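Two structures of beta-d-glucoside glucohydrolase from Hypocrea jecorina compared at one contact. The protein probably hydrolyses terminal, non-reducing beta-D-glucosyl residues with release of beta-D-glucose, a step in cellulose breakdown. Structure 1 is PDB 3ZYZ (chain A, 2.10 Å), residues A157-L162 and S199-Y204; structure 2 is PDB 3ZZ1 (chain B, 2.10 Å), residues A157-L162 and S199-Y204. Structure 2 is superposed on structure 1 by the backbone atoms of these residues (RMSD 0.09 Å); each is numbered along its deposited sequence.

Structure 1 (3ZYZ); sequences AKHYIL and SVMCSY. With BGC (beta-D-glucopyranose), chain C.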
loop_
_atom_site.group_PDB
_atom_site.type_symbol
_atom_site.label_atom_id
_atom_site.label_comp_id
_atom_site.label_asym_id
_atom_site.label_seq_id
_atom_site.Cartn_x
_atom_site.Cartn_y
_atom_site.Cartn_z
ATOM N N ALA A 157 4.555 -6.426 8.342
ATOM C CA ALA A 157 5.051 -5.343 7.492
ATOM C C ALA A 157 6.062 -5.907 6.499
ATOM O O ALA A 157 7.083 -6.486 6.901
ATOM C CB ALA A 157 5.680 -4.244 8.333
ATOM N N LYS A 158 5.751 -5.783 5.208
ATOM C CA LYS A 158 6.656 -6.235 4.142
ATOM C C LYS A 158 6.761 -5.159 3.033
ATOM O O LYS A 158 5.895 -4.305 2.960
ATOM C CB LYS A 158 6.195 -7.601 3.602
ATOM C CG LYS A 158 4.881 -7.570 2.814
ATOM C CD LYS A 158 4.400 -8.964 2.464
ATOM C CE LYS A 158 3.377 -8.915 1.345
ATOM N NZ LYS A 158 2.685 -10.224 1.127
ATOM N N HIS A 159 7.806 -5.146 2.200
ATOM C CA HIS A 159 8.964 -6.038 2.263
ATOM C C HIS A 159 10.169 -5.214 2.615
ATOM O O HIS A 159 10.445 -4.200 1.965
ATOM C CB HIS A 159 9.242 -6.694 0.913
ATOM C CG HIS A 159 8.057 -7.378 0.318
ATOM N ND1 HIS A 159 7.155 -6.725 -0.492
ATOM C CD2 HIS A 159 7.632 -8.660 0.402
ATOM C CE1 HIS A 159 6.218 -7.572 -0.875
ATOM N NE2 HIS A 159 6.484 -8.752 -0.345
ATOM N N TYR A 160 10.908 -5.687 3.611
ATOM C CA TYR A 160 12.001 -4.931 4.206
ATOM C C TYR A 160 13.344 -5.427 3.677
ATOM O O TYR A 160 13.848 -6.439 4.150
ATOM C CB TYR A 160 11.918 -5.076 5.731
ATOM C CG TYR A 160 12.901 -4.255 6.522
ATOM C CD1 TYR A 160 12.653 -2.908 6.795
ATOM C CD2 TYR A 160 14.060 -4.831 7.040
ATOM C CE1 TYR A 160 13.547 -2.151 7.533
ATOM C CE2 TYR A 160 14.961 -4.079 7.795
ATOM C CZ TYR A 160 14.700 -2.738 8.031
ATOM O OH TYR A 160 15.590 -1.979 8.770
ATOM N N ILE A 161 13.970 -4.702 2.740
ATOM C CA ILE A 161 13.622 -3.324 2.348
ATOM C C ILE A 161 14.285 -3.038 0.991
ATOM O O ILE A 161 15.213 -3.754 0.592
ATOM C CB ILE A 161 14.109 -2.301 3.430
ATOM C CG1 ILE A 161 13.564 -0.889 3.169
ATOM C CG2 ILE A 161 15.638 -2.325 3.564
ATOM C CD1 ILE A 161 13.789 0.068 4.317
ATOM N N LEU A 162 13.794 -2.015 0.282
ATOM C CA LEU A 162 14.336 -1.563 -1.016
ATOM C C LEU A 162 14.112 -2.560 -2.173
ATOM O O LEU A 162 14.917 -2.640 -3.112
ATOM C CB LEU A 162 15.826 -1.185 -0.921
ATOM C CG LEU A 162 16.345 -0.313 0.225
ATOM C CD1 LEU A 162 17.860 -0.228 0.155
ATOM C CD2 LEU A 162 15.722 1.066 0.177
ATOM N N SER A 199 5.198 -8.571 13.218
ATOM C CA SER A 199 6.238 -9.155 12.394
ATOM C C SER A 199 6.618 -8.230 11.246
ATOM O O SER A 199 5.840 -7.347 10.855
ATOM C CB SER A 199 5.776 -10.512 11.859
ATOM O OG SER A 199 6.790 -11.130 11.089
ATOM N N VAL A 200 7.823 -8.441 10.733
ATOM C CA VAL A 200 8.348 -7.728 9.589
ATOM C C VAL A 200 8.911 -8.819 8.683
ATOM O O VAL A 200 9.520 -9.786 9.172
ATOM C CB VAL A 200 9.440 -6.733 9.996
ATOM C CG1 VAL A 200 10.266 -6.294 8.788
ATOM C CG2 VAL A 200 8.816 -5.497 10.720
ATOM N N MET A 201 8.694 -8.696 7.379
ATOM C CA MET A 201 9.266 -9.664 6.432
ATOM C C MET A 201 10.436 -9.070 5.640
ATOM O O MET A 201 10.260 -8.069 4.937
ATOM C CB MET A 201 8.194 -10.157 5.467
ATOM C CG MET A 201 8.670 -11.230 4.483
ATOM S SD MET A 201 7.463 -11.489 3.168
ATOM C CE MET A 201 6.084 -12.204 4.071
ATOM N N CYS A 202 11.616 -9.693 5.720
ATOM C CA CYS A 202 12.778 -9.188 4.963
ATOM C C CYS A 202 12.696 -9.599 3.502
ATOM O O CYS A 202 12.160 -10.658 3.187
ATOM C CB CYS A 202 14.121 -9.574 5.598
ATOM S SG CYS A 202 14.351 -11.304 6.017
ATOM N N SER A 203 13.212 -8.750 2.614
ATOM C CA SER A 203 12.980 -8.902 1.177
ATOM C C SER A 203 13.946 -9.849 0.457
ATOM O O SER A 203 14.888 -10.380 1.053
ATOM C CB SER A 203 12.976 -7.527 0.490
ATOM O OG SER A 203 14.204 -6.853 0.699
ATOM N N TYR A 204 13.685 -10.018 -0.837
ATOM C CA TYR A 204 14.458 -10.845 -1.764
ATOM C C TYR A 204 15.789 -10.247 -2.204
ATOM O O TYR A 204 16.736 -10.980 -2.483
ATOM C CB TYR A 204 13.637 -11.084 -3.038
ATOM C CG TYR A 204 12.655 -12.222 -2.925
ATOM C CD1 TYR A 204 13.094 -13.516 -2.608
ATOM C CD2 TYR A 204 11.285 -12.019 -3.145
ATOM C CE1 TYR A 204 12.205 -14.568 -2.508
ATOM C CE2 TYR A 204 10.382 -13.072 -3.040
ATOM C CZ TYR A 204 10.855 -14.346 -2.721
ATOM O OH TYR A 204 9.985 -15.397 -2.608
HETATM C C2 BGC C . 6.075 -12.641 -1.829
HETATM C C3 BGC C . 5.530 -12.242 -0.477
HETATM C C4 BGC C . 4.525 -13.295 -0.043
HETATM C C5 BGC C . 5.165 -14.696 -0.037
HETATM C C6 BGC C . 4.190 -15.791 0.389
HETATM C C1 BGC C . 6.610 -14.088 -1.828
HETATM O O1 BGC C . 6.964 -14.466 -3.139
HETATM O O2 BGC C . 7.080 -11.708 -2.155
HETATM O O3 BGC C . 4.921 -10.974 -0.615
HETATM O O4 BGC C . 3.986 -12.952 1.214
HETATM O O5 BGC C . 5.641 -15.007 -1.338
HETATM O O6 BGC C . 3.248 -15.996 -0.645
#
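With CG wedged between its backbone N and carbonyl carbon (chi1 69°) and the chain extended beyond, Lys-158 runs alongside Met-201, CB to CB 3.7 Å. An extended chi1 (-177°) and chi2 carry Met-201 SD to 4.0 Å from CD2 of His-159, oblique to its ring, and the bend at chi3 (-67°) turns CE to 3.6 Å from BGC O4. Lys-158 CG lies over the centre of one face of the imidazole. A cis peptide joins Lys-158 to His-159. Lys-158 NZ donates to BGC O3 (2.9 Å) and O4, and His-159 NE2 bonds O3 at 2.7 Å, nearly straight. Lys-158 NZ is also hydrogen-bonded to Leu-110 O, and His-159 ND1 to Gly-115 O. Parallel strands 154-160 and 199-202 of the family 3 N-terminal domain contribute one side of the glucose site, where Asp-61, Arg-125, Asp-236 and Glu-441 hydrogen-bond the sugar.

Comparison
The difference at this site is the bound group. Beta-D-glucopyranose is modelled beside chain A, and no ligand or ion is modelled at that place in chain B. Lys-158(A) NZ therefore has two hydrogen bonds to the sugar, to O3 and O4, that have no counterpart at Lys-158(B); the bond of His-159(A) NE2 to O3, 2.7 Å long, is likewise absent at His-159(B). The contact of Met-201(A) CE with O4 and the approach of Tyr-204(A) OH to O1, 3.2 Å, go with the sugar too. No answer beyond the error is seen in the residues round it: the side chains of Lys-158(A), His-159(A), Met-201(A) and Tyr-204(A) coincide with their counterparts, so these four are placed alike with and without a modelled sugar. Tyr-160(A), Val-200(A), Cys-202(A) and Ser-203(A) also keep their places, and the compared CA atoms coincide. The strand pairing persists, as in Tyr-160(A) N to Met-201(A) O and Tyr-160(B) N to Met-201(B) O, both 2.8 Å.

Structure 2 (3ZZ1); sequences AKHYIL and SVMCSY.
CG of Lys-158 stands between its backbone N and carbonyl carbon (chi1 68°), and from there the extended chain follows Met-201 side by side. Lys-158 CB and Met-201 CB are 3.7 Å apart. The extended chi1 (180°) and chi2 of the methionine put SD 3.9 Å from CD2 of His-159, oblique to the imidazole, and the bend at chi3 (-67°) turns Met-201 CE back beside Lys-158 CD, 4.0 Å away. CG of Lys-158 lies over the centre of one face of the ring. The peptide between Lys-158 and His-159 is cis. Lys-158 NZ is hydrogen-bonded to Leu-110 O, and His-159 ND1 to Gly-115 O. Lys-158, His-159 and Met-201 are placed at the C-terminal ends of the strands, where the active site of a TIM-barrel glycoside hydrolase is expected, with Arg-125 and Asp-236 against the histidine.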
loop_
_atom_site.group_PDB
_atom_site.type_symbol
_atom_site.label_atom_id
_atom_site.label_comp_id
_atom_site.label_asym_id
_atom_site.label_seq_id
_atom_site.Cartn_x
_atom_site.Cartn_y
_atom_site.Cartn_z
ATOM N N ALA B 157 4.542 -6.438 8.328
ATOM C CA ALA B 157 5.022 -5.329 7.508
ATOM C C ALA B 157 6.089 -5.830 6.540
ATOM O O ALA B 157 7.153 -6.291 6.963
ATOM C CB ALA B 157 5.579 -4.220 8.393
ATOM N N LYS B 158 5.793 -5.745 5.246
ATOM C CA LYS B 158 6.701 -6.215 4.195
ATOM C C LYS B 158 6.769 -5.170 3.069
ATOM O O LYS B 158 5.905 -4.306 3.004
ATOM C CB LYS B 158 6.229 -7.582 3.669
ATOM C CG LYS B 158 4.904 -7.552 2.895
ATOM C CD LYS B 158 4.462 -8.940 2.458
ATOM C CE LYS B 158 3.419 -8.860 1.349
ATOM N NZ LYS B 158 2.769 -10.183 1.111
ATOM N N HIS B 159 7.782 -5.190 2.202
ATOM C CA HIS B 159 8.958 -6.047 2.275
ATOM C C HIS B 159 10.149 -5.183 2.680
ATOM O O HIS B 159 10.387 -4.122 2.095
ATOM C CB HIS B 159 9.230 -6.690 0.913
ATOM C CG HIS B 159 8.040 -7.376 0.314
ATOM N ND1 HIS B 159 7.083 -6.704 -0.415
ATOM C CD2 HIS B 159 7.654 -8.674 0.336
ATOM C CE1 HIS B 159 6.155 -7.557 -0.812
ATOM N NE2 HIS B 159 6.480 -8.760 -0.372
ATOM N N TYR B 160 10.896 -5.651 3.675
ATOM C CA TYR B 160 11.995 -4.882 4.251
ATOM C C TYR B 160 13.337 -5.403 3.723
ATOM O O TYR B 160 13.774 -6.484 4.111
ATOM C CB TYR B 160 11.913 -4.978 5.779
ATOM C CG TYR B 160 12.896 -4.121 6.545
ATOM C CD1 TYR B 160 12.683 -2.749 6.711
ATOM C CD2 TYR B 160 14.030 -4.685 7.119
ATOM C CE1 TYR B 160 13.591 -1.962 7.419
ATOM C CE2 TYR B 160 14.934 -3.916 7.830
ATOM C CZ TYR B 160 14.712 -2.555 7.975
ATOM O OH TYR B 160 15.617 -1.795 8.677
ATOM N N ILE B 161 14.008 -4.659 2.842
ATOM C CA ILE B 161 13.620 -3.316 2.384
ATOM C C ILE B 161 14.241 -3.066 1.002
ATOM O O ILE B 161 15.165 -3.785 0.597
ATOM C CB ILE B 161 14.087 -2.232 3.402
ATOM C CG1 ILE B 161 13.532 -0.848 3.052
ATOM C CG2 ILE B 161 15.619 -2.229 3.565
ATOM C CD1 ILE B 161 13.471 0.085 4.219
ATOM N N LEU B 162 13.725 -2.064 0.285
ATOM C CA LEU B 162 14.295 -1.591 -0.994
ATOM C C LEU B 162 14.047 -2.520 -2.191
ATOM O O LEU B 162 14.829 -2.543 -3.153
ATOM C CB LEU B 162 15.794 -1.266 -0.856
ATOM C CG LEU B 162 16.290 -0.336 0.264
ATOM C CD1 LEU B 162 17.807 -0.345 0.295
ATOM C CD2 LEU B 162 15.762 1.082 0.112
ATOM N N SER B 199 5.197 -8.572 13.209
ATOM C CA SER B 199 6.276 -9.104 12.398
ATOM C C SER B 199 6.627 -8.203 11.216
ATOM O O SER B 199 5.838 -7.342 10.810
ATOM C CB SER B 199 5.904 -10.502 11.896
ATOM O OG SER B 199 6.984 -11.100 11.206
ATOM N N VAL B 200 7.820 -8.425 10.677
ATOM C CA VAL B 200 8.326 -7.741 9.512
ATOM C C VAL B 200 8.911 -8.830 8.627
ATOM O O VAL B 200 9.550 -9.755 9.126
ATOM C CB VAL B 200 9.411 -6.709 9.904
ATOM C CG1 VAL B 200 10.136 -6.181 8.682
ATOM C CG2 VAL B 200 8.797 -5.553 10.711
ATOM N N MET B 201 8.667 -8.748 7.326
ATOM C CA MET B 201 9.245 -9.704 6.386
ATOM C C MET B 201 10.406 -9.063 5.620
ATOM O O MET B 201 10.233 -8.014 4.991
ATOM C CB MET B 201 8.176 -10.211 5.410
ATOM C CG MET B 201 8.684 -11.207 4.379
ATOM S SD MET B 201 7.537 -11.460 2.992
ATOM C CE MET B 201 6.167 -12.270 3.814
ATOM N N CYS B 202 11.584 -9.688 5.685
ATOM C CA CYS B 202 12.745 -9.214 4.919
ATOM C C CYS B 202 12.682 -9.654 3.451
ATOM O O CYS B 202 12.118 -10.703 3.134
ATOM C CB CYS B 202 14.078 -9.601 5.579
ATOM S SG CYS B 202 14.318 -11.355 5.962
ATOM N N SER B 203 13.268 -8.845 2.571
ATOM C CA SER B 203 13.036 -8.950 1.128
ATOM C C SER B 203 14.000 -9.876 0.386
ATOM O O SER B 203 14.988 -10.350 0.952
ATOM C CB SER B 203 13.042 -7.554 0.489
ATOM O OG SER B 203 14.282 -6.902 0.696
ATOM N N TYR B 204 13.700 -10.111 -0.894
ATOM C CA TYR B 204 14.533 -10.949 -1.768
ATOM C C TYR B 204 15.869 -10.316 -2.138
ATOM O O TYR B 204 16.846 -11.020 -2.384
ATOM C CB TYR B 204 13.793 -11.281 -3.069
ATOM C CG TYR B 204 12.804 -12.414 -2.951
ATOM C CD1 TYR B 204 13.230 -13.714 -2.673
ATOM C CD2 TYR B 204 11.439 -12.191 -3.137
ATOM C CE1 TYR B 204 12.322 -14.759 -2.570
ATOM C CE2 TYR B 204 10.523 -13.227 -3.037
ATOM C CZ TYR B 204 10.970 -14.504 -2.750
ATOM O OH TYR B 204 10.060 -15.522 -2.652
#